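Local coordinates for hypothetical protein (Pseudomonas aeruginosa, PDB 2H9F), which probably isomerises methylaconitate, as a member of the PrpF family, at residues P285-T290 with L295-D300. Residues are numbered along the deposited sequence; the frame is centred on the assembly and turned at random.
Sequences PRDYRT and LVAAGD
Y288 and V296 form the antiparallel hydrogen-bonded pair of a short two-stranded beta hairpin, 288-289 with 295-296, whose touching backbones run 170° apart. Two bonds define the pair. Y288 N gives its hydrogen to V296 O at 3.0 Å. In return, V296 N reaches Y288 O at 2.8 Å. R289 and L295 follow as a non-hydrogen-bonded pair. Beyond the strands the pairing passes to a side chain: D287 OD1 accepts the backbone N-H of A298 at 2.6 Å. D287 CG, anti to its carbonyl carbon (chi1 -60°), brings the carboxylate alongside the second chain just where that chain enters the 3-10 turn 298-300. P285 CB adds an apolar contact with A298 CB at 4.2 Å.

The Y288 and V296 side chains lie side by side on the buried face, where Y288 packs on L304 of strand 303-309 and V296 on I301. V296 CG2 sits 4.2 Å from the centroid of the Y288 ring. It lies 29° off the ring normal, an off-centre CH-pi contact. The phenol is fixed farther out by a hydrogen bond from its OH to H352 O, and R306 adds a cation-pi contact. On the other face, the R289 chain bends at its third torsion; NH1 bonds G293 O in the hairpin loop and passes 3.9 Å from L295 CB.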
loop_
_atom_site.group_PDB
_atom_site.type_symbol
_atom_site.label_atom_id
_atom_site.label_comp_id
_atom_site.label_asym_id
_atom_site.label_seq_id
_atom_site.Cartn_x
_atom_site.Cartn_y
_atom_site.Cartn_z
ATOM N N PRO A 285 25.609 -18.951 24.045
ATOM C CA PRO A 285 25.993 -18.717 22.684
ATOM C C PRO A 285 26.808 -19.821 22.042
ATOM O O PRO A 285 27.612 -20.482 22.658
ATOM C CB PRO A 285 26.770 -17.404 22.748
ATOM C CG PRO A 285 27.015 -17.118 24.130
ATOM C CD PRO A 285 26.137 -17.938 24.973
ATOM N N ARG A 286 26.594 -19.960 20.754
ATOM C CA ARG A 286 27.117 -21.028 19.973
ATOM C C ARG A 286 27.082 -20.458 18.586
ATOM O O ARG A 286 26.132 -19.782 18.215
ATOM C CB ARG A 286 26.143 -22.187 20.014
ATOM C CG ARG A 286 26.725 -23.507 20.397
ATOM C CD ARG A 286 25.735 -24.265 21.251
ATOM N NE ARG A 286 26.372 -24.713 22.493
ATOM C CZ ARG A 286 25.750 -24.788 23.673
ATOM N NH1 ARG A 286 24.465 -24.445 23.782
ATOM N NH2 ARG A 286 26.422 -25.194 24.754
ATOM N N ASP A 287 28.106 -20.743 17.811
ATOM C CA ASP A 287 28.082 -20.439 16.416
ATOM C C ASP A 287 26.971 -21.196 15.727
ATOM O O ASP A 287 26.732 -22.376 16.017
ATOM C CB ASP A 287 29.387 -20.909 15.726
ATOM C CG ASP A 287 30.638 -20.271 16.273
ATOM O OD1 ASP A 287 30.576 -19.399 17.139
ATOM O OD2 ASP A 287 31.726 -20.659 15.803
ATOM N N TYR A 288 26.343 -20.529 14.764
ATOM C CA TYR A 288 25.363 -21.172 13.877
ATOM C C TYR A 288 25.236 -20.434 12.563
ATOM O O TYR A 288 25.585 -19.262 12.483
ATOM C CB TYR A 288 23.998 -21.250 14.541
ATOM C CG TYR A 288 23.323 -19.925 14.791
ATOM C CD1 TYR A 288 23.743 -19.086 15.800
ATOM C CD2 TYR A 288 22.220 -19.531 14.035
ATOM C CE1 TYR A 288 23.094 -17.858 16.030
ATOM C CE2 TYR A 288 21.567 -18.323 14.273
ATOM C CZ TYR A 288 22.005 -17.497 15.264
ATOM O OH TYR A 288 21.363 -16.294 15.480
ATOM N N ARG A 289 24.749 -21.155 11.553
ATOM C CA ARG A 289 24.422 -20.602 10.245
ATOM C C ARG A 289 22.897 -20.534 10.083
ATOM O O ARG A 289 22.179 -21.451 10.459
ATOM C CB ARG A 289 25.032 -21.472 9.155
ATOM C CG ARG A 289 25.297 -20.763 7.855
ATOM C CD ARG A 289 25.954 -21.692 6.862
ATOM N NE ARG A 289 27.352 -22.037 7.167
ATOM C CZ ARG A 289 28.410 -21.233 6.996
ATOM N NH1 ARG A 289 28.250 -19.979 6.585
ATOM N NH2 ARG A 289 29.650 -21.675 7.251
ATOM N N THR A 290 22.402 -19.445 9.521
ATOM C CA THR A 290 20.998 -19.358 9.100
ATOM C C THR A 290 20.621 -20.210 7.808
ATOM O O THR A 290 21.498 -20.708 7.061
ATOM C CB THR A 290 20.677 -17.897 8.852
ATOM O OG1 THR A 290 21.348 -17.546 7.639
ATOM C CG2 THR A 290 21.186 -17.006 10.047
ATOM N N LEU A 295 26.680 -16.632 8.799
ATOM C CA LEU A 295 27.204 -17.245 10.011
ATOM C C LEU A 295 27.114 -16.241 11.151
ATOM O O LEU A 295 27.503 -15.099 10.977
ATOM C CB LEU A 295 28.650 -17.741 9.808
ATOM C CG LEU A 295 29.608 -17.883 11.011
ATOM C CD1 LEU A 295 29.282 -19.060 12.062
ATOM C CD2 LEU A 295 31.067 -17.968 10.481
ATOM N N VAL A 296 26.602 -16.671 12.308
ATOM C CA VAL A 296 26.672 -15.882 13.531
ATOM C C VAL A 296 27.654 -16.555 14.495
ATOM O O VAL A 296 27.454 -17.702 14.839
ATOM C CB VAL A 296 25.301 -15.806 14.210
ATOM C CG1 VAL A 296 25.408 -15.000 15.507
ATOM C CG2 VAL A 296 24.257 -15.203 13.262
ATOM N N ALA A 297 28.711 -15.852 14.900
ATOM C CA ALA A 297 29.714 -16.372 15.820
ATOM C C ALA A 297 29.265 -16.191 17.268
ATOM O O ALA A 297 28.601 -15.213 17.612
ATOM C CB ALA A 297 31.043 -15.677 15.585
ATOM N N ALA A 298 29.622 -17.153 18.110
ATOM C CA ALA A 298 29.289 -17.154 19.516
ATOM C C ALA A 298 29.753 -15.877 20.191
ATOM O O ALA A 298 29.057 -15.316 21.019
ATOM C CB ALA A 298 29.941 -18.376 20.197
ATOM N N GLY A 299 30.924 -15.400 19.800
ATOM C CA GLY A 299 31.514 -14.182 20.365
ATOM C C GLY A 299 30.714 -12.917 20.078
ATOM O O GLY A 299 30.876 -11.902 20.754
ATOM N N ASP A 300 29.848 -12.986 19.079
ATOM C CA ASP A 300 29.093 -11.846 18.659
ATOM C C ASP A 300 27.795 -11.706 19.429
ATOM O O ASP A 300 27.125 -10.721 19.284
ATOM C CB ASP A 300 28.712 -11.986 17.189
ATOM C CG ASP A 300 29.904 -11.912 16.242
ATOM O OD1 ASP A 300 30.997 -11.447 16.650
ATOM O OD2 ASP A 300 29.679 -12.297 15.061
#